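Long-range contacts in DUF952 domain-containing protein (Caulobacter vibrioides, PDB 2O0Q), which is of unknown function but belongs to the DUF952 family, which is grouped with the ADP-ribosyl clan and may share its ancestry: residues A[4-9]-A[32-37]; A[40-45]-A[107-112]; A[57-62]-A[91-96]; A[69-74]-A[83-88]. One frame throughout, in Å; residues are numbered along the deposited sequence.

In the fold
Contacts 1, 3 and 4 lie on one six-stranded antiparallel sheet, and contact 2 packs helix 39-49 against the C-terminal turn beside it. Contact 1 is central, pairing strands 3-9 and 34-38; its centre is about 10 Å from that of contact 3 and about 9 Å from that of contact 4. Contacts 3 and 4 involve the two outermost strands, 93-98 and 70-74, with centres about 15 Å apart. Contact 1 closes first along the chain. Contact 2 then opens, enclosing contact 3, which in turn encloses contact 4. The C-terminal turn thus packs on helix 39-49, which directly follows strand 34-38, and L109 also meets I7 and L58 of the sheet.

Contact 1 (A[4-9]-A[32-37]); sequences IYKILS and GFIHLS
I34 touches K6 through its CG2 branch, which lies 3.7 Å from K6 CD where the two side chains cross at about a right angle. Next comes H35, whose carbonyl takes the lysine: K6 NZ donates to H35 O over 2.9 Å, in the carbonyl plane and on a lone pair. A bend at chi2 (68°) places K6 CD against this carbonyl and I34. The ammonium also forms a salt bridge with D28, which accepts from H35 N as well, so the buried charge is answered. A water bonds to both H35 O and I7 N, bridging the strands where they have diverged.

L36 lays CD2 against K6 CB at 3.8 Å and against the CD1 end of I4. At S37 the strands pair directly, in an antiparallel hydrogen-bonded pair with Y5: Y5 N to S37 O is 2.7 Å and S37 N to Y5 O is 2.9 Å. A second water links Y5 O to S37 OG, which also bonds to T45.

Strand 3-9 thus lies between 34-38 and 56-62 in the antiparallel sheet, 80-84 pairs with the far edge of 34-38, and helices 26-31 and 39-49 supply D28 and T45.

Contact 2 (A[40-45]-A[107-112]); sequences EQAQET and PQLGDH
Q43 and L109 mark the closest backbone approach, CA to CA 5.9 Å, where helix 39-49 runs past the turn that leads into the C-terminal helix 110-114. This is helix-against-turn packing. The chain is extended through P107 and Q108, bends at L109, and goes helical from G110, so that L109 faces helix 39-49. Within that helix, T45 N bonds to Q41 O at 3.1 Å.

Two side chains do most of the work, and they cross obliquely. Q43 has CG anti to its backbone N (chi1 -174°), and a bend at chi2 turns CD toward the backbone of the 107-112 segment. Its amide ends beside P107 O and L109 N, but the modelled amide is probably turned over. As built, OE1 lies 2.9 Å from P107 O and NE2 lies 2.9 Å from L109 N; with the group turned back, both may be hydrogen bonds.

Next to this amide the contact is apolar. P107 and L109 also pack on A46, one turn along the helix, and L109 reaches L99 and, from the sheet, I7 and L58. L109 has CG anti to its carbonyl carbon (chi1 -58°), and one branch touches A42 twice: CD1 is 3.5 Å from A42 O and 3.6 Å from A42 CB.

Contact 3 (A[57-62]-A[91-96]); sequences VLLAVE and SEVTRE
A classic beta bulge shapes the pairing of strand 56-62 with the outermost strand 93-98: T94 and R95 both stand opposite A60. The strand segments run antiparallel, their directions 153° apart. A60 N donates to R95 O at 2.9 Å, a nearly straight bond (167°), and T94 N returns a bond to A60 O over 2.9 Å. T94 OG1 adds a third, donating to the same A60 O at 2.8 Å from above the carbonyl plane. With chi1 at 66°, OG1 stands between the threonine's own N and carbonyl carbon, and CG2 is left to meet the backbone N and the carboxylate end of E62. Beyond the bulge the strands return to regular pairing, L59 with E96, and E96 CA makes a CA-H...O contact with L58 O at 3.2 Å.

The side chains divide between the two faces. A60 CB meets R95 CG at 3.7 Å on one. On the other, L59 CD2 touches V93 CG1 at 4.1 Å with the side chains at about a right angle, and it also meets E96 CB, where leucine and glutamate lie side by side, pointing the same way. W13 of helix 10-19 packs on V57, L59 and V93, and its indole N-H holds the E96 carboxylate. Near the start of the 91-96 segment a water donates to both E62 O and E92 O.

A60 O thus accepts from both the backbone N-H and the hydroxyl of T94, which ties that side chain to strand 56-62 at the bulge.

Contact 4 (A[69-74]-A[83-88]); sequences DLKWEA and HLYRPL
K71 and H83 pair their backbones in the beta hairpin formed by strands 70-74 and 80-84, which makes up one margin of the main sheet. Both amides are satisfied: K71 N donates to H83 O at 2.8 Å, almost straight (178°), and H83 N donates to K71 O at 2.7 Å. Two residues along, Y85 N gives a 2.8 Å bond to D69 O. Just past the strand, Y85 is the centre of an inverse gamma turn, and R86 N makes a weak bond to L84 O.

The side-chain bonds are less even. D69 OD2 lies near the plane of the R86 guanidinium, at its edge, but its salt bridge to R86 NE is long at 3.7 Å. The stronger partner of this arginine is E92, bound at NH2, which also donates to L66 O; NH1 reaches P87 O weakly. Y85 OH donates to E73 OE1, the two groups meeting tip to tip, though the place of OE1 is less sure.

F33 stacks on H83 and meets one side of the Y85 ring. From the other side K71, extended beyond CG, crosses the tyrosine at about a right angle in a cation-pi contact: NZ lies 4.0 Å from the Y85 ring centre, 6° off its normal.

Contact 1 (A[4-9]-A[32-37])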
loop_
_atom_site.group_PDB
_atom_site.type_symbol
_atom_site.label_atom_id
_atom_site.label_comp_id
_atom_site.label_asym_id
_atom_site.label_seq_id
_atom_site.Cartn_x
_atom_site.Cartn_y
_atom_site.Cartn_z
ATOM N N ILE A 4 6.850 4.392 1.271
ATOM C CA ILE A 4 5.693 3.863 1.969
ATOM C C ILE A 4 5.074 2.894 0.974
ATOM O O ILE A 4 5.352 2.969 -0.232
ATOM C CB ILE A 4 4.698 4.962 2.406
ATOM C CG1 ILE A 4 4.356 5.888 1.239
ATOM C CG2 ILE A 4 5.298 5.739 3.576
ATOM C CD1 ILE A 4 3.295 6.919 1.590
ATOM N N TYR A 5 4.257 1.977 1.466
ATOM C CA TYR A 5 3.695 0.957 0.600
ATOM C C TYR A 5 2.198 0.768 0.638
ATOM O O TYR A 5 1.552 0.928 1.674
ATOM C CB TYR A 5 4.343 -0.388 0.917
ATOM C CG TYR A 5 5.852 -0.383 0.836
ATOM C CD1 TYR A 5 6.632 0.140 1.871
ATOM C CD2 TYR A 5 6.500 -0.878 -0.292
ATOM C CE1 TYR A 5 8.026 0.169 1.780
ATOM C CE2 TYR A 5 7.883 -0.856 -0.398
ATOM C CZ TYR A 5 8.642 -0.332 0.637
ATOM O OH TYR A 5 10.014 -0.312 0.513
ATOM N N LYS A 6 1.667 0.390 -0.517
ATOM C CA LYS A 6 0.256 0.115 -0.664
ATOM C C LYS A 6 0.167 -1.286 -1.240
ATOM O O LYS A 6 0.913 -1.645 -2.159
ATOM C CB LYS A 6 -0.405 1.105 -1.635
ATOM C CG LYS A 6 -1.913 0.879 -1.810
ATOM C CD LYS A 6 -2.679 1.215 -0.531
ATOM C CE LYS A 6 -4.074 0.592 -0.517
ATOM N NZ LYS A 6 -4.820 0.917 0.748
ATOM N N ILE A 7 -0.729 -2.086 -0.679
ATOM C CA ILE A 7 -0.960 -3.437 -1.164
ATOM C C ILE A 7 -2.372 -3.419 -1.738
ATOM O O ILE A 7 -3.302 -2.959 -1.076
ATOM C CB ILE A 7 -0.885 -4.468 -0.013
ATOM C CG1 ILE A 7 0.530 -4.473 0.572
ATOM C CG2 ILE A 7 -1.270 -5.859 -0.525
ATOM C CD1 ILE A 7 0.699 -5.340 1.815
ATOM N N LEU A 8 -2.528 -3.884 -2.977
ATOM C CA LEU A 8 -3.846 -3.918 -3.606
ATOM C C LEU A 8 -3.907 -5.011 -4.661
ATOM O O LEU A 8 -2.877 -5.531 -5.102
ATOM C CB LEU A 8 -4.192 -2.559 -4.240
ATOM C CG LEU A 8 -3.664 -2.188 -5.634
ATOM C CD1 LEU A 8 -4.284 -0.871 -6.061
ATOM C CD2 LEU A 8 -2.163 -2.068 -5.635
ATOM N N SER A 9 -5.120 -5.366 -5.064
ATOM C CA SER A 9 -5.305 -6.409 -6.065
ATOM C C SER A 9 -4.861 -5.926 -7.440
ATOM O O SER A 9 -4.818 -4.723 -7.707
ATOM C CB SER A 9 -6.779 -6.823 -6.130
ATOM O OG SER A 9 -7.575 -5.804 -6.718
ATOM N N GLY A 32 -11.955 7.342 4.352
ATOM C CA GLY A 32 -11.677 8.710 3.937
ATOM C C GLY A 32 -10.231 9.028 3.600
ATOM O O GLY A 32 -9.858 10.198 3.457
ATOM N N PHE A 33 -9.409 7.993 3.481
ATOM C CA PHE A 33 -8.001 8.171 3.144
ATOM C C PHE A 33 -7.414 6.840 2.710
ATOM O O PHE A 33 -7.977 5.782 2.991
ATOM C CB PHE A 33 -7.207 8.711 4.339
ATOM C CG PHE A 33 -7.300 7.853 5.570
ATOM C CD1 PHE A 33 -8.279 8.095 6.528
ATOM C CD2 PHE A 33 -6.415 6.795 5.765
ATOM C CE1 PHE A 33 -8.377 7.296 7.666
ATOM C CE2 PHE A 33 -6.506 5.989 6.897
ATOM C CZ PHE A 33 -7.489 6.243 7.849
ATOM N N ILE A 34 -6.280 6.894 2.026
ATOM C CA ILE A 34 -5.642 5.673 1.574
ATOM C C ILE A 34 -4.682 5.161 2.634
ATOM O O ILE A 34 -3.784 5.882 3.087
ATOM C CB ILE A 34 -4.891 5.894 0.248
ATOM C CG1 ILE A 34 -5.899 6.244 -0.851
ATOM C CG2 ILE A 34 -4.117 4.636 -0.131
ATOM C CD1 ILE A 34 -5.262 6.672 -2.145
ATOM N N HIS A 35 -4.898 3.912 3.035
ATOM C CA HIS A 35 -4.067 3.261 4.038
ATOM C C HIS A 35 -2.775 2.771 3.411
ATOM O O HIS A 35 -2.799 1.913 2.529
ATOM C CB HIS A 35 -4.775 2.043 4.639
ATOM C CG HIS A 35 -5.823 2.371 5.656
ATOM N ND1 HIS A 35 -7.085 2.805 5.315
ATOM C CD2 HIS A 35 -5.809 2.283 7.009
ATOM C CE1 HIS A 35 -7.805 2.965 6.412
ATOM N NE2 HIS A 35 -7.054 2.656 7.453
ATOM N N LEU A 36 -1.653 3.315 3.868
ATOM C CA LEU A 36 -0.342 2.896 3.387
ATOM C C LEU A 36 0.442 2.445 4.611
ATOM O O LEU A 36 0.003 2.671 5.740
ATOM C CB LEU A 36 0.374 4.046 2.666
ATOM C CG LEU A 36 -0.253 4.324 1.291
ATOM C CD1 LEU A 36 -0.844 5.706 1.267
ATOM C CD2 LEU A 36 0.784 4.195 0.196
ATOM N N SER A 37 1.578 1.787 4.392
ATOM C CA SER A 37 2.403 1.295 5.494
ATOM C C SER A 37 3.868 1.634 5.294
ATOM O O SER A 37 4.372 1.591 4.172
ATOM C CB SER A 37 2.304 -0.233 5.610
ATOM O OG SER A 37 0.978 -0.684 5.808
HETATM O O HOH W 1 0.468 -1.152 3.137
HETATM O O HOH W 2 -2.212 -1.084 2.028
#

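Contact 2 (A[40-45]-A[107-112])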
loop_
_atom_site.group_PDB
_atom_site.type_symbol
_atom_site.label_atom_id
_atom_site.label_comp_id
_atom_site.label_asym_id
_atom_site.label_seq_id
_atom_site.Cartn_x
_atom_site.Cartn_y
_atom_site.Cartn_z
ATOM N N GLU A 40 8.725 -0.956 7.871
ATOM C CA GLU A 40 8.763 -1.822 9.050
ATOM C C GLU A 40 7.401 -2.358 9.467
ATOM O O GLU A 40 7.322 -3.278 10.279
ATOM C CB GLU A 40 9.377 -1.086 10.245
ATOM C CG GLU A 40 10.400 -0.039 9.878
ATOM C CD GLU A 40 9.755 1.209 9.314
ATOM O OE1 GLU A 40 8.986 1.856 10.050
ATOM O OE2 GLU A 40 10.006 1.538 8.140
ATOM N N GLN A 41 6.337 -1.786 8.909
ATOM C CA GLN A 41 4.973 -2.189 9.248
ATOM C C GLN A 41 4.280 -2.948 8.109
ATOM O O GLN A 41 3.262 -3.611 8.321
ATOM C CB GLN A 41 4.160 -0.934 9.601
ATOM C CG GLN A 41 5.042 0.270 9.945
ATOM C CD GLN A 41 4.302 1.600 9.948
ATOM O OE1 GLN A 41 3.521 1.914 9.034
ATOM N NE2 GLN A 41 4.566 2.403 10.970
ATOM N N ALA A 42 4.850 -2.859 6.909
ATOM C CA ALA A 42 4.284 -3.491 5.716
ATOM C C ALA A 42 3.986 -4.985 5.796
ATOM O O ALA A 42 2.906 -5.424 5.400
ATOM C CB ALA A 42 5.183 -3.219 4.516
ATOM N N GLN A 43 4.938 -5.778 6.279
ATOM C CA GLN A 43 4.708 -7.213 6.360
ATOM C C GLN A 43 3.535 -7.553 7.282
ATOM O O GLN A 43 2.738 -8.439 6.976
ATOM C CB GLN A 43 5.973 -7.932 6.831
ATOM C CG GLN A 43 5.869 -9.452 6.799
ATOM C CD GLN A 43 5.577 -9.999 5.411
ATOM O OE1 GLN A 43 4.498 -10.549 5.159
ATOM N NE2 GLN A 43 6.531 -9.849 4.505
ATOM N N GLU A 44 3.422 -6.852 8.409
ATOM C CA GLU A 44 2.327 -7.121 9.336
ATOM C C GLU A 44 0.999 -6.760 8.674
ATOM O O GLU A 44 -0.003 -7.460 8.847
ATOM C CB GLU A 44 2.489 -6.329 10.643
ATOM C CG GLU A 44 1.553 -6.832 11.756
ATOM C CD GLU A 44 1.769 -6.151 13.100
ATOM O OE1 GLU A 44 2.928 -6.067 13.556
ATOM O OE2 GLU A 44 0.772 -5.709 13.713
ATOM N N THR A 45 0.993 -5.670 7.912
ATOM C CA THR A 45 -0.221 -5.251 7.213
ATOM C C THR A 45 -0.629 -6.341 6.221
ATOM O O THR A 45 -1.809 -6.681 6.097
ATOM C CB THR A 45 0.012 -3.925 6.447
ATOM O OG1 THR A 45 0.261 -2.874 7.387
ATOM C CG2 THR A 45 -1.211 -3.556 5.600
ATOM N N PRO A 107 1.280 -12.926 2.083
ATOM C CA PRO A 107 2.073 -12.320 1.007
ATOM C C PRO A 107 3.503 -12.053 1.496
ATOM O O PRO A 107 3.702 -11.512 2.585
ATOM C CB PRO A 107 1.320 -11.023 0.711
ATOM C CG PRO A 107 -0.112 -11.365 1.086
ATOM C CD PRO A 107 0.087 -12.110 2.382
ATOM N N GLN A 108 4.498 -12.429 0.699
ATOM C CA GLN A 108 5.890 -12.216 1.093
ATOM C C GLN A 108 6.394 -10.848 0.638
ATOM O O GLN A 108 6.475 -10.583 -0.559
ATOM C CB GLN A 108 6.789 -13.308 0.503
ATOM C CG GLN A 108 6.463 -14.720 0.960
ATOM C CD GLN A 108 7.492 -15.734 0.484
ATOM O OE1 GLN A 108 7.684 -15.926 -0.717
ATOM N NE2 GLN A 108 8.161 -16.387 1.430
ATOM N N LEU A 109 6.740 -9.983 1.588
ATOM C CA LEU A 109 7.242 -8.650 1.247
ATOM C C LEU A 109 8.737 -8.508 1.509
ATOM O O LEU A 109 9.367 -7.559 1.044
ATOM C CB LEU A 109 6.516 -7.569 2.054
ATOM C CG LEU A 109 4.996 -7.437 1.968
ATOM C CD1 LEU A 109 4.618 -6.021 2.387
ATOM C CD2 LEU A 109 4.513 -7.709 0.572
ATOM N N GLY A 110 9.288 -9.456 2.260
ATOM C CA GLY A 110 10.693 -9.435 2.623
ATOM C C GLY A 110 11.701 -8.922 1.610
ATOM O O GLY A 110 12.307 -7.867 1.811
ATOM N N ASP A 111 11.899 -9.663 0.526
ATOM C CA ASP A 111 12.873 -9.258 -0.482
ATOM C C ASP A 111 12.573 -7.918 -1.145
ATOM O O ASP A 111 13.490 -7.198 -1.543
ATOM C CB ASP A 111 13.019 -10.349 -1.545
ATOM C CG ASP A 111 13.582 -11.636 -0.975
ATOM O OD1 ASP A 111 14.317 -11.566 0.029
ATOM O OD2 ASP A 111 13.303 -12.715 -1.537
ATOM N N HIS A 112 11.297 -7.572 -1.262
ATOM C CA HIS A 112 10.941 -6.302 -1.869
ATOM C C HIS A 112 11.243 -5.138 -0.937
ATOM O O HIS A 112 11.689 -4.084 -1.381
ATOM C CB HIS A 112 9.469 -6.305 -2.277
ATOM C CG HIS A 112 9.168 -7.272 -3.377
ATOM N ND1 HIS A 112 8.463 -8.439 -3.172
ATOM C CD2 HIS A 112 9.548 -7.285 -4.677
ATOM C CE1 HIS A 112 8.427 -9.132 -4.297
ATOM N NE2 HIS A 112 9.079 -8.454 -5.224
#

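Contact 3 (A[57-62]-A[91-96])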
loop_
_atom_site.group_PDB
_atom_site.type_symbol
_atom_site.label_atom_id
_atom_site.label_comp_id
_atom_site.label_asym_id
_atom_site.label_seq_id
_atom_site.Cartn_x
_atom_site.Cartn_y
_atom_site.Cartn_z
ATOM N N VAL A 57 -0.509 -6.864 -5.774
ATOM C CA VAL A 57 0.579 -6.027 -6.242
ATOM C C VAL A 57 1.013 -5.099 -5.116
ATOM O O VAL A 57 0.191 -4.621 -4.327
ATOM C CB VAL A 57 0.168 -5.209 -7.498
ATOM C CG1 VAL A 57 -1.162 -4.551 -7.274
ATOM C CG2 VAL A 57 1.242 -4.166 -7.828
ATOM N N LEU A 58 2.318 -4.876 -5.030
ATOM C CA LEU A 58 2.891 -4.007 -4.014
ATOM C C LEU A 58 3.357 -2.721 -4.688
ATOM O O LEU A 58 4.137 -2.765 -5.641
ATOM C CB LEU A 58 4.084 -4.711 -3.349
ATOM C CG LEU A 58 4.871 -4.058 -2.206
ATOM C CD1 LEU A 58 5.607 -2.840 -2.708
ATOM C CD2 LEU A 58 3.932 -3.699 -1.061
ATOM N N LEU A 59 2.874 -1.580 -4.202
ATOM C CA LEU A 59 3.283 -0.297 -4.761
ATOM C C LEU A 59 4.206 0.391 -3.765
ATOM O O LEU A 59 3.851 0.559 -2.595
ATOM C CB LEU A 59 2.078 0.616 -5.022
ATOM C CG LEU A 59 0.907 0.140 -5.886
ATOM C CD1 LEU A 59 -0.186 1.205 -5.862
ATOM C CD2 LEU A 59 1.361 -0.151 -7.319
ATOM N N ALA A 60 5.392 0.770 -4.233
ATOM C CA ALA A 60 6.373 1.468 -3.406
ATOM C C ALA A 60 6.255 2.945 -3.757
ATOM O O ALA A 60 6.343 3.323 -4.930
ATOM C CB ALA A 60 7.775 0.958 -3.711
ATOM N N VAL A 61 6.061 3.778 -2.740
ATOM C CA VAL A 61 5.875 5.208 -2.950
ATOM C C VAL A 61 6.788 6.108 -2.118
ATOM O O VAL A 61 6.954 5.897 -0.914
ATOM C CB VAL A 61 4.407 5.593 -2.646
ATOM C CG1 VAL A 61 4.225 7.089 -2.764
ATOM C CG2 VAL A 61 3.467 4.856 -3.596
ATOM N N GLU A 62 7.374 7.114 -2.764
ATOM C CA GLU A 62 8.235 8.055 -2.057
ATOM C C GLU A 62 7.293 8.976 -1.287
ATOM O O GLU A 62 6.471 9.664 -1.886
ATOM C CB GLU A 62 9.071 8.868 -3.044
ATOM C CG GLU A 62 10.384 9.331 -2.457
ATOM C CD GLU A 62 11.330 8.173 -2.204
ATOM O OE1 GLU A 62 12.166 8.270 -1.280
ATOM O OE2 GLU A 62 11.243 7.168 -2.942
ATOM N N SER A 91 1.608 8.205 -11.404
ATOM C CA SER A 91 2.960 8.735 -11.579
ATOM C C SER A 91 3.732 8.858 -10.267
ATOM O O SER A 91 4.950 9.050 -10.272
ATOM C CB SER A 91 2.908 10.110 -12.254
ATOM O OG SER A 91 2.228 11.059 -11.448
ATOM N N GLU A 92 3.031 8.754 -9.146
ATOM C CA GLU A 92 3.689 8.872 -7.850
ATOM C C GLU A 92 4.231 7.542 -7.335
ATOM O O GLU A 92 4.853 7.479 -6.271
ATOM C CB GLU A 92 2.726 9.498 -6.837
ATOM C CG GLU A 92 2.402 10.951 -7.152
ATOM C CD GLU A 92 1.423 11.579 -6.184
ATOM O OE1 GLU A 92 0.373 10.960 -5.911
ATOM O OE2 GLU A 92 1.698 12.703 -5.705
ATOM N N VAL A 93 3.998 6.478 -8.095
ATOM C CA VAL A 93 4.492 5.161 -7.721
ATOM C C VAL A 93 5.903 5.008 -8.277
ATOM O O VAL A 93 6.111 5.115 -9.485
ATOM C CB VAL A 93 3.610 4.035 -8.303
ATOM C CG1 VAL A 93 4.267 2.692 -8.055
ATOM C CG2 VAL A 93 2.229 4.071 -7.669
ATOM N N THR A 94 6.869 4.755 -7.396
ATOM C CA THR A 94 8.257 4.600 -7.819
ATOM C C THR A 94 8.488 3.234 -8.461
ATOM O O THR A 94 9.199 3.124 -9.461
ATOM C CB THR A 94 9.220 4.799 -6.633
ATOM O OG1 THR A 94 9.038 3.747 -5.676
ATOM C CG2 THR A 94 8.947 6.133 -5.958
ATOM N N ARG A 95 7.892 2.192 -7.889
ATOM C CA ARG A 95 8.019 0.853 -8.454
ATOM C C ARG A 95 6.942 -0.091 -7.937
ATOM O O ARG A 95 6.418 0.084 -6.835
ATOM C CB ARG A 95 9.407 0.258 -8.183
ATOM C CG ARG A 95 9.731 -0.038 -6.733
ATOM C CD ARG A 95 10.935 -0.978 -6.637
ATOM N NE ARG A 95 11.478 -1.048 -5.282
ATOM C CZ ARG A 95 12.276 -0.125 -4.748
ATOM N NH1 ARG A 95 12.631 0.939 -5.460
ATOM N NH2 ARG A 95 12.713 -0.260 -3.503
ATOM N N GLU A 96 6.615 -1.085 -8.753
ATOM C CA GLU A 96 5.605 -2.071 -8.403
ATOM C C GLU A 96 6.180 -3.471 -8.513
ATOM O O GLU A 96 7.227 -3.679 -9.130
ATOM C CB GLU A 96 4.391 -1.947 -9.324
ATOM C CG GLU A 96 4.718 -2.041 -10.804
ATOM C CD GLU A 96 3.470 -2.083 -11.666
ATOM O OE1 GLU A 96 2.830 -3.152 -11.737
ATOM O OE2 GLU A 96 3.120 -1.042 -12.262
HETATM O O HOH W 3 6.012 9.740 -4.648
#

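Contact 4 (A[69-74]-A[83-88])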
loop_
_atom_site.group_PDB
_atom_site.type_symbol
_atom_site.label_atom_id
_atom_site.label_comp_id
_atom_site.label_asym_id
_atom_site.label_seq_id
_atom_site.Cartn_x
_atom_site.Cartn_y
_atom_site.Cartn_z
ATOM N N ASP A 69 -0.951 16.402 2.018
ATOM C CA ASP A 69 -2.070 15.471 2.096
ATOM C C ASP A 69 -1.681 14.127 2.701
ATOM O O ASP A 69 -2.541 13.285 2.962
ATOM C CB ASP A 69 -2.713 15.269 0.721
ATOM C CG ASP A 69 -3.538 16.471 0.284
ATOM O OD1 ASP A 69 -4.314 16.988 1.113
ATOM O OD2 ASP A 69 -3.418 16.892 -0.886
ATOM N N LEU A 70 -0.384 13.925 2.917
ATOM C CA LEU A 70 0.093 12.693 3.534
ATOM C C LEU A 70 0.203 12.991 5.020
ATOM O O LEU A 70 0.985 13.851 5.433
ATOM C CB LEU A 70 1.472 12.295 3.003
ATOM C CG LEU A 70 1.953 10.854 3.239
ATOM C CD1 LEU A 70 3.471 10.869 3.380
ATOM C CD2 LEU A 70 1.328 10.244 4.476
ATOM N N LYS A 71 -0.583 12.288 5.824
ATOM C CA LYS A 71 -0.551 12.496 7.261
ATOM C C LYS A 71 -0.059 11.226 7.938
ATOM O O LYS A 71 -0.473 10.121 7.577
ATOM C CB LYS A 71 -1.952 12.832 7.788
ATOM C CG LYS A 71 -2.614 14.035 7.137
ATOM C CD LYS A 71 -4.005 14.257 7.717
ATOM C CE LYS A 71 -4.727 15.413 7.035
ATOM N NZ LYS A 71 -6.135 15.554 7.520
ATOM N N TRP A 72 0.841 11.388 8.900
ATOM C CA TRP A 72 1.365 10.251 9.653
ATOM C C TRP A 72 0.587 10.244 10.951
ATOM O O TRP A 72 0.749 11.135 11.782
ATOM C CB TRP A 72 2.856 10.420 9.928
ATOM C CG TRP A 72 3.681 10.273 8.691
ATOM C CD1 TRP A 72 3.946 11.236 7.756
ATOM C CD2 TRP A 72 4.321 9.080 8.232
ATOM N NE1 TRP A 72 4.714 10.714 6.743
ATOM C CE2 TRP A 72 4.959 9.391 7.011
ATOM C CE3 TRP A 72 4.417 7.777 8.732
ATOM C CZ2 TRP A 72 5.685 8.443 6.283
ATOM C CZ3 TRP A 72 5.136 6.835 8.010
ATOM C CH2 TRP A 72 5.761 7.174 6.798
ATOM N N GLU A 73 -0.268 9.242 11.118
ATOM C CA GLU A 73 -1.106 9.163 12.306
ATOM C C GLU A 73 -0.830 7.956 13.191
ATOM O O GLU A 73 -0.734 6.826 12.707
ATOM C CB GLU A 73 -2.572 9.172 11.875
ATOM C CG GLU A 73 -2.928 10.376 11.019
ATOM C CD GLU A 73 -4.401 10.436 10.663
ATOM O OE1 GLU A 73 -4.803 9.815 9.660
ATOM O OE2 GLU A 73 -5.160 11.100 11.399
ATOM N N ALA A 74 -0.703 8.213 14.491
ATOM C CA ALA A 74 -0.456 7.168 15.485
ATOM C C ALA A 74 -1.607 6.167 15.458
ATOM O O ALA A 74 -2.753 6.506 15.775
ATOM C CB ALA A 74 -0.338 7.787 16.870
ATOM N N HIS A 83 -1.087 8.034 6.029
ATOM C CA HIS A 83 -2.448 8.096 5.501
ATOM C C HIS A 83 -2.514 9.212 4.448
ATOM O O HIS A 83 -2.254 10.377 4.759
ATOM C CB HIS A 83 -3.445 8.399 6.628
ATOM C CG HIS A 83 -3.552 7.323 7.669
ATOM N ND1 HIS A 83 -3.130 6.028 7.457
ATOM C CD2 HIS A 83 -4.114 7.336 8.902
ATOM C CE1 HIS A 83 -3.432 5.288 8.513
ATOM N NE2 HIS A 83 -4.031 6.058 9.402
ATOM N N LEU A 84 -2.870 8.861 3.212
ATOM C CA LEU A 84 -2.943 9.847 2.131
ATOM C C LEU A 84 -4.382 10.295 1.901
ATOM O O LEU A 84 -5.220 9.525 1.434
ATOM C CB LEU A 84 -2.362 9.268 0.833
ATOM C CG LEU A 84 -2.283 10.240 -0.353
ATOM C CD1 LEU A 84 -1.381 11.415 0.006
ATOM C CD2 LEU A 84 -1.755 9.515 -1.589
ATOM N N TYR A 85 -4.652 11.554 2.231
ATOM C CA TYR A 85 -5.986 12.113 2.097
ATOM C C TYR A 85 -6.279 12.683 0.716
ATOM O O TYR A 85 -6.722 13.826 0.577
ATOM C CB TYR A 85 -6.210 13.178 3.174
ATOM C CG TYR A 85 -6.375 12.586 4.557
ATOM C CD1 TYR A 85 -5.302 11.998 5.228
ATOM C CD2 TYR A 85 -7.623 12.569 5.175
ATOM C CE1 TYR A 85 -5.478 11.401 6.487
ATOM C CE2 TYR A 85 -7.807 11.982 6.420
ATOM C CZ TYR A 85 -6.741 11.402 7.070
ATOM O OH TYR A 85 -6.953 10.834 8.304
ATOM N N ARG A 86 -6.034 11.859 -0.297
ATOM C CA ARG A 86 -6.272 12.209 -1.694
ATOM C C ARG A 86 -5.880 10.996 -2.522
ATOM O O ARG A 86 -5.125 10.144 -2.060
ATOM C CB ARG A 86 -5.422 13.410 -2.120
ATOM C CG ARG A 86 -3.912 13.167 -2.164
ATOM C CD ARG A 86 -3.214 14.364 -2.819
ATOM N NE ARG A 86 -1.754 14.282 -2.825
ATOM C CZ ARG A 86 -1.034 13.454 -3.579
ATOM N NH1 ARG A 86 -1.625 12.605 -4.412
ATOM N NH2 ARG A 86 0.291 13.485 -3.504
ATOM N N PRO A 87 -6.396 10.890 -3.752
ATOM C CA PRO A 87 -6.019 9.727 -4.559
ATOM C C PRO A 87 -4.520 9.703 -4.852
ATOM O O PRO A 87 -3.868 10.749 -4.902
ATOM C CB PRO A 87 -6.877 9.882 -5.820
ATOM C CG PRO A 87 -7.179 11.358 -5.866
ATOM C CD PRO A 87 -7.417 11.703 -4.430
ATOM N N LEU A 88 -3.972 8.503 -5.017
ATOM C CA LEU A 88 -2.553 8.353 -5.316
ATOM C C LEU A 88 -2.361 8.347 -6.823
ATOM O O LEU A 88 -2.927 7.515 -7.529
ATOM C CB LEU A 88 -2.017 7.049 -4.728
ATOM C CG LEU A 88 -0.576 6.649 -5.037
ATOM C CD1 LEU A 88 0.379 7.607 -4.343
ATOM C CD2 LEU A 88 -0.341 5.225 -4.567
#